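Local coordinates for protein beta-agarase (Persicobacter, PDB 6AII) that probably hydrolyses the beta-1,4 linkages of agarose to release neoagarobiose, as a calcium-binding beta-agarase of glycoside hydrolase family 16, at residues G235-V238 against R239-S242; V264-Y268 against N269-G273; E287-D290 against W291-L294; Y298-D301 against G302-Y305; Y305-P308 against E309-M313. All coordinates share one frame; numbering follows the deposited sequence.

All five contacts are local, each between neighbours in sequence, and their chemistry follows their place in the fold. Contacts 1, 3, 4 and 5 are partly buried, whereas contact 2 is on the surface. Contact 1 lies on a strand of the antiparallel sheet, where one indole bond bridges a bulge. Contact 2 is a loop organised by a carboxylate, and touches contact 1 through Leu241 and Val264. Contacts 3 and 4 open two successive short helices, of which only the second begins with a capping box, and meet where Tyr298 packs on Ala288. Contact 5 shares Tyr305 with contact 4 and leads into strand 312-325. Contacts 1 and 5 reach the same sheet, about 32 Å apart between centres.

Contact 1. Residues G235-V238 against R239-S242; sequences GKWV and RTLS
Trp237 and Thr240 meet across a classic beta bulge in strand 236-242, where Val238 and Arg239 both face Tyr231 and the short segments 236-238 and 239-242 run at 53° to each other. The strand is the middle member of two successive hairpins in the antiparallel sheet, with strands 228-233 and 245-249 as its neighbours. The Trp237 side chain leans along the chain toward the second half of the strand because CG stands anti to the backbone N (chi1 174°). This lays one ring face over the backbone at the bulge, with Arg239 N 3.3 Å above the ring plane and offset toward the rim; its nearest ring atom is CE2, at 3.4 Å. Ser247 and Leu249 of the adjoining strand also touch the indole. Arg239 sends its extended chain away from the indole, and its NH1 donates to the Tyr200 carbonyl. Thr240 is set across the tryptophan, the two side chains crossing at about a right angle, and its hydroxyl turns to the nitrogen corner of the indole. There Trp237 NE1 donates to Thr240 OG1 over 2.7 Å with an N-H...O angle of 152°, the oxygen lying slightly out of the ring plane.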
loop_
_atom_site.group_PDB
_atom_site.type_symbol
_atom_site.label_atom_id
_atom_site.label_comp_id
_atom_site.label_asym_id
_atom_site.label_seq_id
_atom_site.Cartn_x
_atom_site.Cartn_y
_atom_site.Cartn_z
ATOM N N GLY A 235 11.178 -10.453 2.024
ATOM C CA GLY A 235 11.228 -11.898 2.025
ATOM C C GLY A 235 11.155 -12.527 3.405
ATOM O O GLY A 235 11.311 -13.731 3.509
ATOM N N LYS A 236 11.038 -11.738 4.477
ATOM C CA LYS A 236 11.042 -12.212 5.825
ATOM C C LYS A 236 9.687 -11.951 6.461
ATOM O O LYS A 236 9.109 -10.879 6.380
ATOM C CB LYS A 236 12.170 -11.569 6.652
ATOM C CG LYS A 236 13.536 -12.000 6.117
ATOM C CD LYS A 236 14.733 -11.384 6.812
ATOM C CE LYS A 236 14.856 -9.885 6.582
ATOM N NZ LYS A 236 15.341 -9.563 5.212
ATOM N N TRP A 237 9.225 -12.965 7.161
ATOM C CA TRP A 237 7.992 -12.823 7.969
ATOM C C TRP A 237 8.124 -11.706 9.006
ATOM O O TRP A 237 9.168 -11.636 9.687
ATOM C CB TRP A 237 7.621 -14.143 8.655
ATOM C CG TRP A 237 6.463 -14.016 9.606
ATOM C CD1 TRP A 237 5.141 -14.057 9.274
ATOM C CD2 TRP A 237 6.480 -13.672 11.010
ATOM N NE1 TRP A 237 4.344 -13.870 10.367
ATOM C CE2 TRP A 237 5.142 -13.640 11.453
ATOM C CE3 TRP A 237 7.495 -13.452 11.951
ATOM C CZ2 TRP A 237 4.800 -13.318 12.775
ATOM C CZ3 TRP A 237 7.160 -13.157 13.244
ATOM C CH2 TRP A 237 5.836 -13.102 13.642
ATOM N N VAL A 238 7.132 -10.828 9.145
ATOM C CA VAL A 238 7.148 -9.830 10.217
ATOM C C VAL A 238 5.880 -9.848 11.070
ATOM O O VAL A 238 5.945 -9.272 12.196
ATOM C CB VAL A 238 7.443 -8.408 9.690
ATOM C CG1 VAL A 238 8.827 -8.338 9.050
ATOM C CG2 VAL A 238 6.330 -7.942 8.757
ATOM N N ARG A 239 4.723 -10.388 10.617
ATOM C CA ARG A 239 3.522 -10.162 11.417
ATOM C C ARG A 239 2.466 -11.158 10.968
ATOM O O ARG A 239 2.333 -11.417 9.739
ATOM C CB ARG A 239 2.961 -8.760 11.149
ATOM C CG ARG A 239 1.686 -8.368 11.899
ATOM C CD ARG A 239 1.454 -6.871 11.759
ATOM N NE ARG A 239 0.347 -6.446 12.614
ATOM C CZ ARG A 239 0.384 -6.300 13.939
ATOM N NH1 ARG A 239 1.535 -6.387 14.596
ATOM N NH2 ARG A 239 -0.750 -5.989 14.564
ATOM N N THR A 240 1.727 -11.693 11.924
ATOM C CA THR A 240 0.546 -12.561 11.628
ATOM C C THR A 240 -0.611 -12.083 12.511
ATOM O O THR A 240 -0.407 -11.799 13.705
ATOM C CB THR A 240 0.817 -14.020 11.985
ATOM O OG1 THR A 240 1.749 -14.511 11.011
ATOM C CG2 THR A 240 -0.445 -14.863 11.933
ATOM N N LEU A 241 -1.795 -11.994 11.944
ATOM C CA LEU A 241 -3.056 -11.889 12.717
ATOM C C LEU A 241 -3.848 -13.177 12.400
ATOM O O LEU A 241 -4.009 -13.500 11.252
ATOM C CB LEU A 241 -3.868 -10.683 12.264
ATOM C CG LEU A 241 -3.546 -9.344 12.935
ATOM C CD1 LEU A 241 -2.149 -8.914 12.617
ATOM C CD2 LEU A 241 -4.524 -8.230 12.574
ATOM N N SER A 242 -4.281 -13.860 13.461
ATOM C CA SER A 242 -4.943 -15.178 13.285
ATOM C C SER A 242 -6.033 -15.340 14.345
ATOM O O SER A 242 -5.709 -15.653 15.491
ATOM C CB SER A 242 -3.963 -16.300 13.383
ATOM O OG SER A 242 -4.573 -17.469 12.818
#

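Contact 2. Residues V264-Y268 against N269-G273; sequences VLDKY and NYTNG
A type I beta turn from Asp266 to Asn269 starts this contact, and the side chain of Asp266 carries the organisation on into the next residues of the loop. The turn closes where Asn269 N donates to Asp266 O over 3.2 Å. With CG anti to the backbone N (chi1 -179°), the Asp266 carboxylate is directed at the backbone amides of Tyr270 and Thr271, and its two oxygens divide the work. Asp266 OD1 receives Tyr270 N at 2.8 Å on its syn lone pair. Asp266 OD2 takes two donors from one face of the carboxylate plane: the Thr271 hydroxyl OG1 at 2.6 Å, and Thr271 N at 2.9 Å on the syn side. Three bonds, two from backbone amides and one from a hydroxyl, thus fix the carboxylate, which would probably stabilise its negative charge although the residue is buried. Further on, Gly273 N donates to Asn269 OD1 at 2.8 Å. The two tyrosines lie side by side and point the same way, Tyr268 CB resting 3.5 Å from Tyr270 CE1, while Tyr268 OH reaches Glu197. In the chain the loop follows strand 255-259 and precedes strand 280-287; Asp266, Tyr270 and Thr271 rest on Val179 of strand 173-181, and Tyr270 also touches Asp189 and Tyr191 of strand 189-191.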
loop_
_atom_site.group_PDB
_atom_site.type_symbol
_atom_site.label_atom_id
_atom_site.label_comp_id
_atom_site.label_asym_id
_atom_site.label_seq_id
_atom_site.Cartn_x
_atom_site.Cartn_y
_atom_site.Cartn_z
ATOM N N VAL A 264 -9.208 -10.305 16.220
ATOM C CA VAL A 264 -8.425 -9.082 15.862
ATOM C C VAL A 264 -8.602 -8.698 14.404
ATOM O O VAL A 264 -8.228 -7.550 14.093
ATOM C CB VAL A 264 -6.940 -9.258 16.201
ATOM C CG1 VAL A 264 -6.728 -9.492 17.668
ATOM C CG2 VAL A 264 -6.267 -10.324 15.344
ATOM N N LEU A 265 -9.232 -9.539 13.564
ATOM C CA LEU A 265 -9.572 -9.141 12.192
ATOM C C LEU A 265 -10.882 -8.367 12.114
ATOM O O LEU A 265 -10.985 -7.468 11.314
ATOM C CB LEU A 265 -9.599 -10.323 11.254
ATOM C CG LEU A 265 -8.177 -10.868 11.192
ATOM C CD1 LEU A 265 -7.996 -12.116 12.035
ATOM C CD2 LEU A 265 -7.621 -10.944 9.817
ATOM N N ASP A 266 -11.811 -8.711 13.007
ATOM C CA ASP A 266 -13.175 -8.094 12.973
ATOM C C ASP A 266 -13.700 -7.955 14.396
ATOM O O ASP A 266 -14.528 -8.733 14.859
ATOM C CB ASP A 266 -14.102 -8.907 12.071
ATOM C CG ASP A 266 -15.510 -8.319 11.972
ATOM O OD1 ASP A 266 -15.660 -7.095 12.235
ATOM O OD2 ASP A 266 -16.422 -9.079 11.584
ATOM N N LYS A 267 -13.192 -6.975 15.090
ATOM C CA LYS A 267 -13.338 -6.889 16.527
ATOM C C LYS A 267 -14.811 -6.740 16.931
ATOM O O LYS A 267 -15.205 -7.322 17.943
ATOM C CB LYS A 267 -12.544 -5.692 17.037
ATOM C CG LYS A 267 -12.663 -5.449 18.527
ATOM C CD LYS A 267 -11.702 -4.391 19.035
ATOM C CE LYS A 267 -11.799 -4.220 20.541
ATOM N NZ LYS A 267 -10.786 -3.263 21.067
ATOM N N TYR A 268 -15.532 -5.956 16.182
ATOM C CA TYR A 268 -16.925 -5.567 16.562
ATOM C C TYR A 268 -17.918 -6.339 15.688
ATOM O O TYR A 268 -19.091 -5.960 15.646
ATOM C CB TYR A 268 -17.090 -4.060 16.422
ATOM C CG TYR A 268 -16.183 -3.297 17.327
ATOM C CD1 TYR A 268 -16.392 -3.251 18.690
ATOM C CD2 TYR A 268 -15.047 -2.671 16.813
ATOM C CE1 TYR A 268 -15.510 -2.596 19.525
ATOM C CE2 TYR A 268 -14.170 -2.000 17.636
ATOM C CZ TYR A 268 -14.411 -1.931 18.996
ATOM O OH TYR A 268 -13.553 -1.244 19.793
ATOM N N ASN A 269 -17.453 -7.365 14.993
ATOM C CA ASN A 269 -18.288 -8.248 14.144
ATOM C C ASN A 269 -19.096 -7.461 13.116
ATOM O O ASN A 269 -20.327 -7.562 13.022
ATOM C CB ASN A 269 -19.251 -9.099 14.964
ATOM C CG ASN A 269 -19.965 -10.098 14.078
ATOM O OD1 ASN A 269 -19.640 -10.222 12.894
ATOM N ND2 ASN A 269 -21.000 -10.733 14.604
ATOM N N TYR A 270 -18.409 -6.700 12.315
ATOM C CA TYR A 270 -19.027 -6.016 11.218
ATOM C C TYR A 270 -19.201 -6.903 9.984
ATOM O O TYR A 270 -19.782 -6.407 8.987
ATOM C CB TYR A 270 -18.247 -4.805 10.750
ATOM C CG TYR A 270 -18.013 -3.748 11.777
ATOM C CD1 TYR A 270 -18.897 -3.526 12.833
ATOM C CD2 TYR A 270 -16.951 -2.882 11.626
ATOM C CE1 TYR A 270 -18.659 -2.521 13.754
ATOM C CE2 TYR A 270 -16.701 -1.891 12.548
ATOM C CZ TYR A 270 -17.558 -1.696 13.614
ATOM O OH TYR A 270 -17.313 -0.696 14.531
ATOM N N THR A 271 -18.721 -8.146 9.989
ATOM C CA THR A 271 -18.810 -9.007 8.817
ATOM C C THR A 271 -19.815 -10.130 9.043
ATOM O O THR A 271 -19.840 -11.063 8.288
ATOM C CB THR A 271 -17.437 -9.609 8.461
ATOM O OG1 THR A 271 -17.037 -10.523 9.475
ATOM C CG2 THR A 271 -16.394 -8.532 8.268
ATOM N N ASN A 272 -20.555 -10.011 10.123
ATOM C CA ASN A 272 -21.557 -10.974 10.531
ATOM C C ASN A 272 -20.937 -12.370 10.590
ATOM O O ASN A 272 -21.449 -13.289 9.984
ATOM C CB ASN A 272 -22.771 -10.870 9.611
ATOM C CG ASN A 272 -23.902 -11.802 10.009
ATOM O OD1 ASN A 272 -24.050 -12.154 11.181
ATOM N ND2 ASN A 272 -24.679 -12.229 9.026
ATOM N N GLY A 273 -19.802 -12.486 11.283
ATOM C CA GLY A 273 -19.130 -13.701 11.571
ATOM C C GLY A 273 -18.341 -14.291 10.405
ATOM O O GLY A 273 -17.836 -15.390 10.522
#

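Contact 3. Residues E287-D290 against W291-L294; sequences EAQD and WNAL
Gln289 and Trp291 lie side by side at the start of helix 290-294, their amide and indole planes only 28° apart. The close part of the contact is here: Gln289 OE1 sits 3.0 Å from Trp291 CZ2, and the bend at chi2 (144°) brings the amide back along the ring. The geometry makes no hydrogen bond between that oxygen and the indole NH. The Gln289 amide is steadied by its own donor, NE2, which gives a 2.7 Å bond to the anti lone pair of Glu287 OE2. Asn292 ND2 stands 3.3 Å above the indole plane, toward the rim, on the same side as Gln289 OE1, while Asn292 OD1 accepts from Arg297 NE. The ring of Tyr152 meets that of Trp291, the planes at about 65°. An alanine at Trp291 would remove the indole and is likely to leave the Gln289 and Asn292 amides without the flat surface they line, and Tyr152 without its ring partner. On the inner side Asp290 reaches Ser92 N through OD2, and its OD1 takes a weak bond from Trp291 N.

The looser side is that of a water, which donates to Glu287 O and accepts only weakly, at 3.3 Å each, from Gln289 N and Asn292 ND2. Along the backbone the helix winds regularly: Ala293 N donates to Gln289 O at 2.8 Å, and Leu294 N to Asp290 O. Gln289 occupies the N-cap position, and the whole is the first turn of a short alpha helix following strand 280-287.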
loop_
_atom_site.group_PDB
_atom_site.type_symbol
_atom_site.label_atom_id
_atom_site.label_comp_id
_atom_site.label_asym_id
_atom_site.label_seq_id
_atom_site.Cartn_x
_atom_site.Cartn_y
_atom_site.Cartn_z
ATOM N N GLU A 287 0.025 9.841 -2.467
ATOM C CA GLU A 287 -0.899 10.896 -2.103
ATOM C C GLU A 287 -0.275 11.809 -1.064
ATOM O O GLU A 287 0.632 11.444 -0.330
ATOM C CB GLU A 287 -2.196 10.293 -1.591
ATOM C CG GLU A 287 -2.115 9.364 -0.488
ATOM C CD GLU A 287 -3.441 8.598 -0.168
ATOM O OE1 GLU A 287 -4.223 8.166 -1.036
ATOM O OE2 GLU A 287 -3.733 8.571 1.022
ATOM N N ALA A 288 -0.881 12.984 -0.984
ATOM C CA ALA A 288 -0.565 13.997 0.049
ATOM C C ALA A 288 -1.824 14.125 0.880
ATOM O O ALA A 288 -2.754 14.802 0.416
ATOM C CB ALA A 288 -0.134 15.278 -0.557
ATOM N N GLN A 289 -1.903 13.482 2.018
ATOM C CA GLN A 289 -3.128 13.509 2.800
ATOM C C GLN A 289 -3.224 14.856 3.539
ATOM O O GLN A 289 -2.212 15.501 3.845
ATOM C CB GLN A 289 -3.152 12.349 3.803
ATOM C CG GLN A 289 -3.013 11.011 3.075
ATOM C CD GLN A 289 -2.197 9.960 3.807
ATOM O OE1 GLN A 289 -1.694 10.171 4.912
ATOM N NE2 GLN A 289 -2.034 8.830 3.157
ATOM N N ASP A 290 -4.468 15.242 3.851
ATOM C CA ASP A 290 -4.747 16.509 4.511
ATOM C C ASP A 290 -3.896 16.728 5.767
ATOM O O ASP A 290 -3.256 17.756 5.852
ATOM C CB ASP A 290 -6.236 16.592 4.925
ATOM C CG ASP A 290 -6.868 15.486 5.766
ATOM O OD1 ASP A 290 -6.231 14.497 6.156
ATOM O OD2 ASP A 290 -8.077 15.510 5.869
ATOM N N TRP A 291 -3.851 15.702 6.626
ATOM C CA TRP A 291 -3.172 15.800 7.985
ATOM C C TRP A 291 -1.656 16.051 7.775
ATOM O O TRP A 291 -1.067 16.995 8.330
ATOM C CB TRP A 291 -3.469 14.548 8.854
ATOM C CG TRP A 291 -3.220 13.172 8.279
ATOM C CD1 TRP A 291 -4.053 12.447 7.456
ATOM C CD2 TRP A 291 -2.132 12.282 8.582
ATOM N NE1 TRP A 291 -3.528 11.207 7.178
ATOM C CE2 TRP A 291 -2.341 11.078 7.857
ATOM C CE3 TRP A 291 -0.979 12.384 9.375
ATOM C CZ2 TRP A 291 -1.435 10.008 7.902
ATOM C CZ3 TRP A 291 -0.077 11.333 9.393
ATOM C CH2 TRP A 291 -0.315 10.150 8.685
ATOM N N ASN A 292 -1.101 15.348 6.821
ATOM C CA ASN A 292 0.296 15.525 6.559
ATOM C C ASN A 292 0.562 16.903 5.917
ATOM O O ASN A 292 1.494 17.601 6.267
ATOM C CB ASN A 292 0.873 14.387 5.721
ATOM C CG ASN A 292 1.144 13.126 6.519
ATOM O OD1 ASN A 292 1.826 13.165 7.550
ATOM N ND2 ASN A 292 0.676 11.990 6.012
ATOM N N ALA A 293 -0.214 17.239 4.890
ATOM C CA ALA A 293 0.048 18.463 4.158
ATOM C C ALA A 293 -0.114 19.693 5.060
ATOM O O ALA A 293 0.775 20.577 4.976
ATOM C CB ALA A 293 -0.851 18.564 2.979
ATOM N N LEU A 294 -1.123 19.628 5.942
ATOM C CA LEU A 294 -1.356 20.824 6.806
ATOM C C LEU A 294 -0.227 20.982 7.836
ATOM O O LEU A 294 0.078 22.113 8.297
ATOM C CB LEU A 294 -2.724 20.684 7.465
ATOM C CG LEU A 294 -3.950 20.856 6.545
ATOM C CD1 LEU A 294 -5.232 20.419 7.217
ATOM C CD2 LEU A 294 -4.006 22.272 6.034
HETATM O O HOH W 1 1.120 12.359 2.784
#

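Contact 4. Residues Y298-D301 against G302-Y305; sequences YPTD and GEIY
Glu303 OE1 is gripped by the backbone N-H of Thr300 and by the guanidinium of Arg160, whose NH2 forms a salt bridge with it. The first of these bonds, Thr300 N to Glu303 OE1 at 3.0 Å, is one half of a capping box at the start of helix 301-306; in the other, Glu303 N donates to Thr300 OG1 at 3.1 Å. Thr300 is the N-cap, and a chi1 of 63° turns its hydroxyl to the helix, between the backbone N and the carbonyl carbon. The amide of Thr300 meets OE1 from above the carboxylate plane, 53° out of it, while Glu303 OE2 accepts from Asp157 N. A leucine in place of Glu303 would probably leave Thr300 N without its capping acceptor and Arg160 without its charged mate. Beside the box Pro299 CB packs 4.3 Å from Ile304 CB, and Ile304 N donates to Thr300 O at an N-H...O angle of 177°. On the outer face Asp301 and Tyr305 run alongside each other in one direction, each held by Arg82: its NH1 bridges Asp301 OD1, and its carbonyl receives Tyr305 OH. Between the pair themselves, Tyr305 CE2 lies 3.8 Å from Asp301 CB.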
loop_
_atom_site.group_PDB
_atom_site.type_symbol
_atom_site.label_atom_id
_atom_site.label_comp_id
_atom_site.label_asym_id
_atom_site.label_seq_id
_atom_site.Cartn_x
_atom_site.Cartn_y
_atom_site.Cartn_z
ATOM N N TYR A 298 4.922 17.660 3.197
ATOM C CA TYR A 298 4.455 17.899 1.885
ATOM C C TYR A 298 5.643 18.396 1.054
ATOM O O TYR A 298 6.432 19.204 1.559
ATOM C CB TYR A 298 3.412 19.038 2.031
ATOM C CG TYR A 298 2.650 19.318 0.781
ATOM C CD1 TYR A 298 2.596 20.561 0.161
ATOM C CD2 TYR A 298 2.034 18.229 0.165
ATOM C CE1 TYR A 298 1.801 20.759 -0.956
ATOM C CE2 TYR A 298 1.303 18.395 -0.996
ATOM C CZ TYR A 298 1.154 19.665 -1.535
ATOM O OH TYR A 298 0.433 19.688 -2.673
ATOM N N PRO A 299 5.859 17.941 -0.193
ATOM C CA PRO A 299 7.122 18.370 -0.884
ATOM C C PRO A 299 7.235 19.884 -1.084
ATOM O O PRO A 299 6.231 20.514 -1.446
ATOM C CB PRO A 299 7.060 17.692 -2.224
ATOM C CG PRO A 299 6.215 16.464 -1.966
ATOM C CD PRO A 299 5.151 16.992 -1.034
ATOM N N THR A 300 8.371 20.415 -0.730
ATOM C CA THR A 300 8.632 21.847 -1.052
ATOM C C THR A 300 8.881 21.951 -2.545
ATOM O O THR A 300 9.262 21.021 -3.189
ATOM C CB THR A 300 9.809 22.403 -0.257
ATOM O OG1 THR A 300 11.011 21.722 -0.606
ATOM C CG2 THR A 300 9.611 22.255 1.228
ATOM N N ASP A 301 8.803 23.184 -3.092
ATOM C CA ASP A 301 9.241 23.407 -4.453
ATOM C C ASP A 301 10.706 23.033 -4.646
ATOM O O ASP A 301 11.060 22.426 -5.675
ATOM C CB ASP A 301 9.037 24.891 -4.793
ATOM C CG ASP A 301 7.599 25.341 -4.951
ATOM O OD1 ASP A 301 6.655 24.507 -4.869
ATOM O OD2 ASP A 301 7.432 26.578 -5.205
ATOM N N GLY A 302 11.550 23.365 -3.679
ATOM C CA GLY A 302 12.986 23.048 -3.764
ATOM C C GLY A 302 13.188 21.562 -3.947
ATOM O O GLY A 302 14.001 21.131 -4.758
ATOM N N GLU A 303 12.431 20.787 -3.163
ATOM C CA GLU A 303 12.537 19.314 -3.252
ATOM C C GLU A 303 11.996 18.809 -4.590
ATOM O O GLU A 303 12.658 18.025 -5.293
ATOM C CB GLU A 303 11.772 18.700 -2.083
ATOM C CG GLU A 303 12.458 18.845 -0.733
ATOM C CD GLU A 303 11.547 18.696 0.489
ATOM O OE1 GLU A 303 10.345 18.417 0.360
ATOM O OE2 GLU A 303 12.073 18.833 1.633
ATOM N N ILE A 304 10.767 19.119 -4.917
ATOM C CA ILE A 304 10.108 18.498 -6.093
ATOM C C ILE A 304 10.752 18.946 -7.401
ATOM O O ILE A 304 10.825 18.147 -8.341
ATOM C CB ILE A 304 8.583 18.694 -6.065
ATOM C CG1 ILE A 304 7.877 17.695 -6.969
ATOM C CG2 ILE A 304 8.171 20.158 -6.360
ATOM C CD1 ILE A 304 6.377 17.476 -6.658
ATOM N N TYR A 305 11.203 20.203 -7.486
ATOM C CA TYR A 305 11.895 20.656 -8.701
ATOM C C TYR A 305 13.399 20.356 -8.643
ATOM O O TYR A 305 13.963 20.162 -9.687
ATOM C CB TYR A 305 11.695 22.168 -8.873
ATOM C CG TYR A 305 10.261 22.589 -9.046
ATOM C CD1 TYR A 305 9.388 21.894 -9.857
ATOM C CD2 TYR A 305 9.763 23.676 -8.345
ATOM C CE1 TYR A 305 8.064 22.277 -9.999
ATOM C CE2 TYR A 305 8.437 24.071 -8.461
ATOM C CZ TYR A 305 7.599 23.394 -9.328
ATOM O OH TYR A 305 6.291 23.783 -9.472
#

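Contact 5. Residues Y305-P308 against E309-M313; sequences YGRP and EDHIM
The chi1 of Arg307 (-58°) sets CG anti to the carbonyl carbon, and the bend at chi3 (-75°) swings NH1 round to the carboxylate of Asp310, whose own CG is placed likewise. The two side chains pass at a slant, with guanidinium and carboxylate planes 52° apart. Their salt bridge is made through one corner: Arg307 NH1 donates to Asp310 OD2 at 2.8 Å, the oxygen lying almost in the guanidinium plane and being met on its anti side, with the donor tilted from the carboxylate plane. The same guanidinium has other holds, NE bridging to Asp157 and NH1 also giving to the carbonyl of Asp128, so that its rotation is probably well fixed.

The carbonyl of Arg307 is the second focus. His311 ND1 donates to Arg307 O over 2.9 Å, with the oxygen in the plane of the imidazole and the nitrogen well above the carbonyl plane; this bond places the proton on ND1. Asp310 N adds a weak bond to the same oxygen at 3.0 Å. One residue on, His311 N donates to Pro308 O at 3.0 Å, and Ile312 CG1 lies 3.6 Å from that oxygen.

Arg307 is the first residue to leave helical geometry after helix 301-306, and these bonds lie where the chain passes from that helix to strand 312-325. His311, buried, packs back on Glu303 and Ile304 of the helix and on Phe131, while its backbone bonds to Ala80 and that of Met313 to Ile78 in strand 75-79.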
loop_
_atom_site.group_PDB
_atom_site.type_symbol
_atom_site.label_atom_id
_atom_site.label_comp_id
_atom_site.label_asym_id
_atom_site.label_seq_id
_atom_site.Cartn_x
_atom_site.Cartn_y
_atom_site.Cartn_z
ATOM N N TYR A 305 11.203 20.203 -7.486
ATOM C CA TYR A 305 11.895 20.656 -8.701
ATOM C C TYR A 305 13.399 20.356 -8.643
ATOM O O TYR A 305 13.963 20.162 -9.687
ATOM C CB TYR A 305 11.695 22.168 -8.873
ATOM C CG TYR A 305 10.261 22.589 -9.046
ATOM C CD1 TYR A 305 9.388 21.894 -9.857
ATOM C CD2 TYR A 305 9.763 23.676 -8.345
ATOM C CE1 TYR A 305 8.064 22.277 -9.999
ATOM C CE2 TYR A 305 8.437 24.071 -8.461
ATOM C CZ TYR A 305 7.599 23.394 -9.328
ATOM O OH TYR A 305 6.291 23.783 -9.472
ATOM N N GLY A 306 13.997 20.243 -7.496
ATOM C CA GLY A 306 15.404 19.987 -7.421
ATOM C C GLY A 306 15.751 18.537 -7.623
ATOM O O GLY A 306 16.839 18.192 -8.155
ATOM N N ARG A 307 14.871 17.637 -7.155
ATOM C CA ARG A 307 15.108 16.202 -7.304
ATOM C C ARG A 307 13.855 15.502 -7.839
ATOM O O ARG A 307 13.256 14.635 -7.181
ATOM C CB ARG A 307 15.433 15.619 -5.929
ATOM C CG ARG A 307 16.632 16.278 -5.265
ATOM C CD ARG A 307 17.054 15.657 -3.964
ATOM N NE ARG A 307 16.163 15.997 -2.852
ATOM C CZ ARG A 307 15.249 15.187 -2.291
ATOM N NH1 ARG A 307 15.063 13.945 -2.738
ATOM N NH2 ARG A 307 14.492 15.675 -1.305
ATOM N N PRO A 308 13.509 15.768 -9.082
ATOM C CA PRO A 308 12.320 15.189 -9.711
ATOM C C PRO A 308 12.324 13.655 -9.738
ATOM O O PRO A 308 11.295 13.029 -9.537
ATOM C CB PRO A 308 12.273 15.790 -11.129
ATOM C CG PRO A 308 13.669 16.339 -11.363
ATOM C CD PRO A 308 14.210 16.694 -10.010
ATOM N N GLU A 309 13.486 13.069 -9.960
ATOM C CA GLU A 309 13.535 11.624 -10.071
ATOM C C GLU A 309 13.293 10.955 -8.715
ATOM O O GLU A 309 12.776 9.855 -8.667
ATOM C CB GLU A 309 14.871 11.215 -10.705
ATOM C CG GLU A 309 14.937 9.778 -11.160
ATOM C CD GLU A 309 14.070 9.400 -12.355
ATOM O OE1 GLU A 309 13.745 10.267 -13.236
ATOM O OE2 GLU A 309 13.669 8.244 -12.347
ATOM N N ASP A 310 13.579 11.645 -7.629
ATOM C CA ASP A 310 13.237 11.155 -6.310
ATOM C C ASP A 310 11.731 11.253 -5.996
ATOM O O ASP A 310 11.327 10.595 -5.007
ATOM C CB ASP A 310 14.033 11.892 -5.247
ATOM C CG ASP A 310 15.507 11.483 -5.143
ATOM O OD1 ASP A 310 15.848 10.361 -5.563
ATOM O OD2 ASP A 310 16.302 12.299 -4.654
ATOM N N HIS A 311 10.965 12.051 -6.741
ATOM C CA HIS A 311 9.559 12.240 -6.437
ATOM C C HIS A 311 8.724 11.267 -7.253
ATOM O O HIS A 311 7.709 11.613 -7.828
ATOM C CB HIS A 311 9.199 13.718 -6.648
ATOM C CG HIS A 311 9.720 14.545 -5.531
ATOM N ND1 HIS A 311 11.063 14.825 -5.354
ATOM C CD2 HIS A 311 9.059 15.158 -4.517
ATOM C CE1 HIS A 311 11.195 15.492 -4.211
ATOM N NE2 HIS A 311 9.970 15.748 -3.697
ATOM N N ILE A 312 9.161 10.019 -7.327
ATOM C CA ILE A 312 8.529 8.968 -8.104
ATOM C C ILE A 312 8.566 7.702 -7.247
ATOM O O ILE A 312 9.665 7.280 -6.810
ATOM C CB ILE A 312 9.267 8.688 -9.430
ATOM C CG1 ILE A 312 9.472 9.970 -10.243
ATOM C CG2 ILE A 312 8.554 7.587 -10.217
ATOM C CD1 ILE A 312 10.216 9.741 -11.539
ATOM N N MET A 313 7.448 7.077 -7.144
ATOM C CA MET A 313 7.325 5.743 -6.545
ATOM C C MET A 313 7.443 4.737 -7.696
ATOM O O MET A 313 6.674 4.816 -8.652
ATOM C CB MET A 313 6.005 5.540 -5.838
ATOM C CG MET A 313 5.867 4.171 -5.173
ATOM S SD MET A 313 4.175 3.984 -4.478
ATOM C CE MET A 313 4.276 2.311 -3.878
#